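Local atomic coordinates of lysine/ornithine decarboxylase (Vibrio vulnificus, PDB entry 2PLJ), a protein that catalyses the pyridoxal-phosphate-dependent decarboxylation of lysine and ornithine, giving the diamines cadaverine and putrescine. Residues A[205-210]-A[246-251]; A[146-151]-A[164-169]; A[339-344]-A[379-384]. All blocks are in the same frame, centred on the assembly; numbering follows the deposited sequence.

Contact 1 of 3, residues A[205-210]-A[246-251]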
# COMPACT_ATOMS: atom_id res chain seq x y z
N ASN A 205 0.78 5.76 41.38
CA ASN A 205 -0.13 4.62 41.65
C ASN A 205 -0.68 3.95 40.38
O ASN A 205 -1.88 3.68 40.28
CB ASN A 205 -1.26 5.03 42.59
CG ASN A 205 -0.75 5.48 43.93
OD1 ASN A 205 0.12 4.83 44.52
ND2 ASN A 205 -1.29 6.59 44.43
N ILE A 206 0.21 3.68 39.44
CA ILE A 206 -0.13 2.98 38.18
C ILE A 206 0.56 1.63 38.23
O ILE A 206 1.76 1.57 38.45
CB ILE A 206 0.30 3.77 36.92
CG1 ILE A 206 -0.42 5.13 36.86
CG2 ILE A 206 0.12 2.88 35.62
CD1 ILE A 206 0.19 6.12 35.83
N ARG A 207 -0.22 0.56 38.06
CA ARG A 207 0.30 -0.81 38.15
C ARG A 207 1.16 -1.16 36.93
O ARG A 207 0.75 -0.94 35.79
CB ARG A 207 -0.86 -1.81 38.26
CG ARG A 207 -0.43 -3.28 38.15
CD ARG A 207 -1.54 -4.27 38.50
NE ARG A 207 -1.20 -5.62 38.03
CZ ARG A 207 -0.38 -6.45 38.67
NH1 ARG A 207 0.18 -6.09 39.82
NH2 ARG A 207 -0.11 -7.65 38.16
N ILE A 208 2.32 -1.73 37.21
CA ILE A 208 3.17 -2.29 36.15
C ILE A 208 3.03 -3.82 36.17
O ILE A 208 3.37 -4.47 37.18
CB ILE A 208 4.66 -1.87 36.31
CG1 ILE A 208 4.83 -0.33 36.29
CG2 ILE A 208 5.53 -2.56 35.24
CD1 ILE A 208 4.25 0.38 35.06
N LYS A 209 2.52 -4.37 35.06
CA LYS A 209 2.37 -5.81 34.86
C LYS A 209 3.74 -6.46 34.63
O LYS A 209 4.02 -7.53 35.14
CB LYS A 209 1.47 -6.08 33.65
CG LYS A 209 1.12 -7.56 33.49
CD LYS A 209 0.17 -7.79 32.32
CE LYS A 209 -0.21 -9.28 32.21
NZ LYS A 209 -1.16 -9.65 33.31
N GLY A 210 4.62 -5.78 33.89
CA GLY A 210 5.92 -6.37 33.61
C GLY A 210 6.62 -5.66 32.47
O GLY A 210 6.41 -4.46 32.26
N ALA A 246 7.48 -6.23 42.68
CA ALA A 246 8.08 -7.21 41.75
C ALA A 246 7.23 -7.38 40.50
O ALA A 246 5.99 -7.38 40.58
CB ALA A 246 8.28 -8.56 42.46
N LEU A 247 7.90 -7.52 39.36
CA LEU A 247 7.19 -7.64 38.07
C LEU A 247 6.71 -9.06 37.81
O LEU A 247 7.45 -10.04 38.06
CB LEU A 247 8.06 -7.16 36.91
CG LEU A 247 8.62 -5.74 37.07
CD1 LEU A 247 9.27 -5.30 35.75
CD2 LEU A 247 7.55 -4.75 37.52
N SER A 248 5.48 -9.19 37.32
CA SER A 248 4.87 -10.51 37.17
C SER A 248 5.05 -11.16 35.80
O SER A 248 4.91 -12.38 35.67
CB SER A 248 3.37 -10.45 37.52
OG SER A 248 2.63 -9.82 36.47
N THR A 249 5.37 -10.35 34.79
CA THR A 249 5.23 -10.79 33.38
C THR A 249 6.40 -10.36 32.51
O THR A 249 6.89 -9.23 32.66
CB THR A 249 3.92 -10.21 32.79
OG1 THR A 249 2.82 -10.50 33.67
CG2 THR A 249 3.64 -10.72 31.37
N LEU A 250 6.85 -11.27 31.64
CA LEU A 250 7.75 -10.95 30.53
C LEU A 250 7.05 -11.31 29.24
O LEU A 250 6.60 -12.45 29.08
CB LEU A 250 9.06 -11.75 30.62
CG LEU A 250 10.03 -11.41 29.50
CD1 LEU A 250 10.34 -9.89 29.52
CD2 LEU A 250 11.32 -12.24 29.62
N ASP A 251 6.98 -10.35 28.33
CA ASP A 251 6.36 -10.57 27.01
C ASP A 251 7.50 -10.49 25.99
O ASP A 251 8.11 -9.42 25.85
CB ASP A 251 5.32 -9.46 26.80
CG ASP A 251 4.72 -9.43 25.40
OD1 ASP A 251 5.20 -10.12 24.48
OD2 ASP A 251 3.73 -8.66 25.26
O HOH W 1 0.32 -10.69 35.66
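A beta-alpha-beta crossover of the beta/alpha barrel is joined here by a single parallel bridge, Gly210 to Thr249, preceded by a bent bond from Ser248 N to Lys209 O (3.1 Å, 137° at the hydrogen). Ser248 OG also lies 3.0 Å from Lys209 O, though its proton has a second acceptor within range. Thr249 OG1 donates to Ser248 OG, while water 1 links Ser248 OG (2.6 Å) to Lys209 NZ (3.0 Å), making a small polar network at the start of strand 249-251. The long lysine chain, with CG trans to the backbone N (chi1 -173°), passes at a slant over Thr249: Lys209 CG is 3.4 Å from Thr249 OG1, and CE also comes near that oxygen. NZ ends in a salt bridge to Glu167, which also binds Arg207 through NE; the water sits at the in-plane edge of that guanidinium. Gly210 is drawn very close to the neighbouring strand, its CA 3.2 Å from Thr249 O in a CA-H...O contact, with backbone angles that suit glycine. On the apolar side, Ile208 CG2 and Leu247 CD2 touch at 3.8 Å, the two side chains running the same way. Around this bridge, strand 207-212 continues its hydrogen bonding into strand 167-171, Thr249 packs on His286 and Leu288 of strand 286-289, and Leu247 rests on Met236 of the connecting helix 223-241.

Contact 2 of 3, residues A[146-151]-A[164-169]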
# COMPACT_ATOMS: atom_id res chain seq x y z
N ASN A 146 -7.42 -4.39 29.33
CA ASN A 146 -6.84 -3.51 30.35
C ASN A 146 -5.32 -3.60 30.50
O ASN A 146 -4.75 -3.08 31.47
CB ASN A 146 -7.54 -3.75 31.70
CG ASN A 146 -7.47 -5.20 32.16
OD1 ASN A 146 -6.56 -5.93 31.79
ND2 ASN A 146 -8.44 -5.61 32.97
N VAL A 147 -4.67 -4.28 29.55
CA VAL A 147 -3.22 -4.37 29.52
C VAL A 147 -2.74 -3.51 28.34
O VAL A 147 -3.20 -3.70 27.18
CB VAL A 147 -2.70 -5.83 29.32
CG1 VAL A 147 -1.14 -5.88 29.26
CG2 VAL A 147 -3.20 -6.76 30.44
N PHE A 148 -1.82 -2.58 28.62
CA PHE A 148 -1.31 -1.65 27.60
C PHE A 148 0.20 -1.58 27.72
O PHE A 148 0.76 -2.01 28.74
CB PHE A 148 -1.88 -0.25 27.79
CG PHE A 148 -3.37 -0.18 27.59
CD1 PHE A 148 -3.90 0.02 26.30
CD2 PHE A 148 -4.24 -0.35 28.67
CE1 PHE A 148 -5.27 0.05 26.08
CE2 PHE A 148 -5.61 -0.31 28.48
CZ PHE A 148 -6.15 -0.12 27.19
N VAL A 149 0.84 -1.02 26.70
CA VAL A 149 2.30 -0.89 26.69
C VAL A 149 2.68 0.58 26.78
O VAL A 149 2.02 1.44 26.15
CB VAL A 149 2.88 -1.48 25.36
CG1 VAL A 149 4.34 -0.98 25.10
CG2 VAL A 149 2.77 -3.03 25.32
N VAL A 150 3.74 0.87 27.53
CA VAL A 150 4.37 2.19 27.49
C VAL A 150 5.86 2.04 27.29
O VAL A 150 6.44 1.04 27.72
CB VAL A 150 4.06 3.04 28.75
CG1 VAL A 150 2.55 3.26 28.87
CG2 VAL A 150 4.65 2.39 30.02
N ASP A 151 6.47 3.02 26.64
CA ASP A 151 7.94 3.06 26.54
C ASP A 151 8.52 4.44 26.85
O ASP A 151 9.72 4.70 26.60
CB ASP A 151 8.39 2.51 25.18
CG ASP A 151 8.17 3.50 24.02
OD1 ASP A 151 7.70 4.66 24.24
OD2 ASP A 151 8.48 3.10 22.88
N ASP A 164 -6.87 3.16 38.04
CA ASP A 164 -7.63 2.09 38.67
C ASP A 164 -7.95 0.91 37.77
O ASP A 164 -8.36 -0.12 38.23
CB ASP A 164 -8.96 2.62 39.20
CG ASP A 164 -8.80 3.57 40.37
OD1 ASP A 164 -7.74 3.62 40.97
OD2 ASP A 164 -9.74 4.28 40.64
N ASP A 165 -7.74 1.10 36.47
CA ASP A 165 -8.31 0.23 35.46
C ASP A 165 -7.30 -0.59 34.66
O ASP A 165 -7.66 -1.52 34.02
CB ASP A 165 -9.17 1.01 34.48
CG ASP A 165 -10.26 1.79 35.14
OD1 ASP A 165 -10.81 1.28 36.12
OD2 ASP A 165 -10.55 2.90 34.67
N VAL A 166 -6.05 -0.19 34.69
CA VAL A 166 -5.04 -0.73 33.78
C VAL A 166 -3.85 -1.40 34.49
O VAL A 166 -3.55 -1.09 35.66
CB VAL A 166 -4.48 0.39 32.83
CG1 VAL A 166 -5.62 1.07 32.02
CG2 VAL A 166 -3.64 1.41 33.60
N GLU A 167 -3.17 -2.28 33.77
CA GLU A 167 -1.82 -2.69 34.16
C GLU A 167 -0.94 -2.60 32.91
O GLU A 167 -1.39 -2.90 31.81
CB GLU A 167 -1.77 -4.10 34.77
CG GLU A 167 -2.41 -5.18 33.90
CD GLU A 167 -2.41 -6.57 34.54
OE1 GLU A 167 -1.95 -6.71 35.70
OE2 GLU A 167 -2.89 -7.53 33.89
N LEU A 168 0.29 -2.14 33.09
CA LEU A 168 1.13 -1.78 31.94
C LEU A 168 2.35 -2.69 31.76
O LEU A 168 2.99 -3.11 32.75
CB LEU A 168 1.64 -0.33 32.13
CG LEU A 168 0.56 0.75 32.34
CD1 LEU A 168 1.23 2.08 32.50
CD2 LEU A 168 -0.41 0.74 31.15
N LEU A 169 2.68 -2.97 30.50
CA LEU A 169 3.95 -3.58 30.14
C LEU A 169 4.88 -2.46 29.70
O LEU A 169 4.48 -1.61 28.88
CB LEU A 169 3.78 -4.59 29.00
CG LEU A 169 2.98 -5.86 29.34
CD1 LEU A 169 2.56 -6.60 28.04
CD2 LEU A 169 3.76 -6.77 30.28
O HOH W 2 -5.37 -7.71 33.11
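Val166 CG1 meets the Phe148 ring obliquely, 3.8 Å from CE2, the two side chains crossing at about a right angle. Phe148 CG, opposite the carbonyl carbon (chi1 -64°), carries the ring over to Val166 and to Ala140 and Leu141 of helix 134-143; the rings of His127 and Phe159 meet it with planes inclined by about 40°. A second flat group, the Glu167 carboxylate, brings OE2 to 3.5 Å from Val147 CG2. Water 2 donates to OE2 of Glu167 (2.6 Å) and to OD1 of Asn146, joining the amide to a carboxylate whose oxygens are held by Arg207 and Lys209 of the next strand; this gathering of positive charge would probably favour the ionised carboxylate. The backbones are neighbouring parallel strands of the beta/alpha barrel, connected through the short helix 153-157; the N-to-C directions of the short segments 147-150 and 167-169 are 44° apart. Glu167 N binds Asn146 O, Phe148 N binds Glu167 O at a longer 3.2 Å, Leu169 N binds Phe148 O at 2.8 Å, and Val150 N binds Leu169 O. Val147 also bonds through its backbone to His127, consistent with closure of the barrel at strand 125-127. On the face with Phe148, Leu168 CD2 reaches Phe148 CB at 3.8 Å. Leu168 CD1 meets Val150 CG1 at 4.0 Å. On the face with Val147, Leu169 CD1 rests 4.0 Å from Val147 CG1.

Contact 3 of 3, residues A[339-344]-A[379-384]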
# COMPACT_ATOMS: atom_id res chain seq x y z
N PRO A 339 7.99 -17.59 -2.90
CA PRO A 339 8.10 -18.63 -3.95
C PRO A 339 6.92 -18.47 -4.90
O PRO A 339 5.80 -18.26 -4.46
CB PRO A 339 8.00 -19.95 -3.18
CG PRO A 339 8.13 -19.59 -1.70
CD PRO A 339 7.72 -18.15 -1.56
N LEU A 340 7.19 -18.55 -6.19
CA LEU A 340 6.17 -18.43 -7.25
C LEU A 340 6.22 -19.66 -8.15
O LEU A 340 7.31 -20.18 -8.45
CB LEU A 340 6.41 -17.16 -8.09
CG LEU A 340 6.35 -15.80 -7.37
CD1 LEU A 340 6.87 -14.69 -8.29
CD2 LEU A 340 4.96 -15.50 -6.85
N THR A 341 5.06 -20.11 -8.58
CA THR A 341 5.00 -21.23 -9.51
C THR A 341 3.83 -21.03 -10.47
O THR A 341 3.08 -20.03 -10.39
CB THR A 341 4.98 -22.61 -8.74
OG1 THR A 341 5.23 -23.68 -9.65
CG2 THR A 341 3.67 -22.83 -7.98
N THR A 342 3.69 -21.96 -11.41
CA THR A 342 2.58 -21.94 -12.35
C THR A 342 1.98 -23.33 -12.36
O THR A 342 2.67 -24.30 -12.01
CB THR A 342 3.07 -21.57 -13.77
OG1 THR A 342 4.15 -22.44 -14.14
CG2 THR A 342 3.55 -20.13 -13.79
N ILE A 343 0.71 -23.42 -12.71
CA ILE A 343 0.09 -24.74 -12.88
C ILE A 343 0.73 -25.41 -14.09
O ILE A 343 1.15 -26.57 -13.99
CB ILE A 343 -1.46 -24.67 -12.97
CG1 ILE A 343 -2.03 -24.24 -11.60
CG2 ILE A 343 -2.05 -26.04 -13.43
CD1 ILE A 343 -3.50 -23.84 -11.65
N LYS A 344 0.85 -24.66 -15.18
CA LYS A 344 1.54 -25.14 -16.39
C LYS A 344 2.98 -25.49 -16.09
O LYS A 344 3.72 -24.68 -15.52
CB LYS A 344 1.48 -24.09 -17.50
CG LYS A 344 0.12 -23.95 -18.12
CD LYS A 344 0.19 -23.82 -19.62
CE LYS A 344 -1.20 -23.87 -20.20
NZ LYS A 344 -1.38 -22.87 -21.28
N LEU A 379 -2.62 -19.41 -14.76
CA LEU A 379 -2.47 -19.05 -13.33
C LEU A 379 -1.03 -19.02 -12.82
O LEU A 379 -0.20 -19.89 -13.16
CB LEU A 379 -3.31 -19.97 -12.47
CG LEU A 379 -4.78 -20.11 -12.86
CD1 LEU A 379 -5.52 -21.01 -11.86
CD2 LEU A 379 -5.45 -18.74 -12.97
N VAL A 380 -0.79 -18.04 -11.94
CA VAL A 380 0.48 -17.86 -11.25
C VAL A 380 0.16 -17.94 -9.76
O VAL A 380 -0.75 -17.26 -9.28
CB VAL A 380 1.13 -16.51 -11.60
CG1 VAL A 380 2.38 -16.27 -10.73
CG2 VAL A 380 1.49 -16.49 -13.09
N ILE A 381 0.91 -18.78 -9.06
CA ILE A 381 0.60 -19.15 -7.67
C ILE A 381 1.73 -18.65 -6.80
O ILE A 381 2.90 -18.83 -7.15
CB ILE A 381 0.49 -20.71 -7.53
CG1 ILE A 381 -0.45 -21.37 -8.58
CG2 ILE A 381 0.16 -21.13 -6.09
CD1 ILE A 381 -1.81 -20.68 -8.79
N GLY A 382 1.40 -18.02 -5.68
CA GLY A 382 2.39 -17.57 -4.70
C GLY A 382 2.22 -18.33 -3.39
O GLY A 382 1.08 -18.56 -2.95
N ARG A 383 3.34 -18.74 -2.78
CA ARG A 383 3.27 -19.45 -1.50
C ARG A 383 3.70 -18.55 -0.34
O ARG A 383 4.44 -17.57 -0.55
CB ARG A 383 4.17 -20.71 -1.46
CG ARG A 383 4.31 -21.51 -2.76
CD ARG A 383 3.03 -22.17 -3.20
NE ARG A 383 2.52 -23.19 -2.27
CZ ARG A 383 2.76 -24.50 -2.36
NH1 ARG A 383 3.58 -24.99 -3.30
NH2 ARG A 383 2.22 -25.33 -1.47
N THR A 384 3.32 -18.97 0.87
CA THR A 384 3.67 -18.23 2.09
C THR A 384 3.14 -16.78 1.96
O THR A 384 3.81 -15.80 2.31
CB THR A 384 5.21 -18.22 2.37
OG1 THR A 384 5.81 -19.44 1.89
CG2 THR A 384 5.49 -18.06 3.88
O HOH W 3 -0.27 -21.83 -15.10
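Leu379 meets Ile343 from CB through CG to CD1: CB lies 4.0 Å from Ile343 CD1, CG 4.1 Å from the same methyl, and CD1 only 3.5 Å from it, tighter than a usual carbon contact. The torsion responsible places Leu379 CG trans to the carbonyl carbon (chi1 -52°), which lays the leucine beside the isoleucine, both pointing the same way; Ile46 and Val50 of helix 40-53 touch the leucine and Ile43 the isoleucine. The two segments form an antiparallel ladder in the beta-barrel part of the protein, where strand 340-342 is joined to strand 379-382, itself paired on to strand 300-312. Thr341 and Ile381 make the hydrogen-bonded pair. Thr341 N reaches Ile381 O at 2.9 Å, and Ile381 N answers to Thr341 O at 2.8 Å, nearly straight at 173°. Beyond them Arg383 N binds Pro339 O at 3.0 Å, while the proline ring crosses the first carbons of the arginine at about a right angle. Thr341 CG2 packs beside Ile381 CB on the face they share. On the other face, Leu340 CD2 lies 3.9 Å from Gly382 CA, and Phe328, Ile365 and Ile369 complete the surroundings of that leucine. Where the strand ends, water 3 accepts from Lys344 N and donates to Leu379 O across the pair, and Thr342 OG1, set by chi1 of 53°, donates to Lys344 O at 2.7 Å.

Going along the chain from the N terminus, contact 2 comes first, closing the short loop through helix 153-157. Contact 1 then closes a longer one through helix 223-241, and contact 3 closes the last, a strand-rich excursion of 34 residues. The three follow in series; none nests in or crosses another. Contacts 1 and 2, with centres about 9 Å apart, join consecutive strands of the same parallel sheet: Lys209 N probably bonds to Leu168 O across the shared boundary of strands 167-171 and 207-212. Contact 3 belongs to the separate mixed sheet, on the opposite side of the chain's centre, with its centre about 47 Å from that of contact 1.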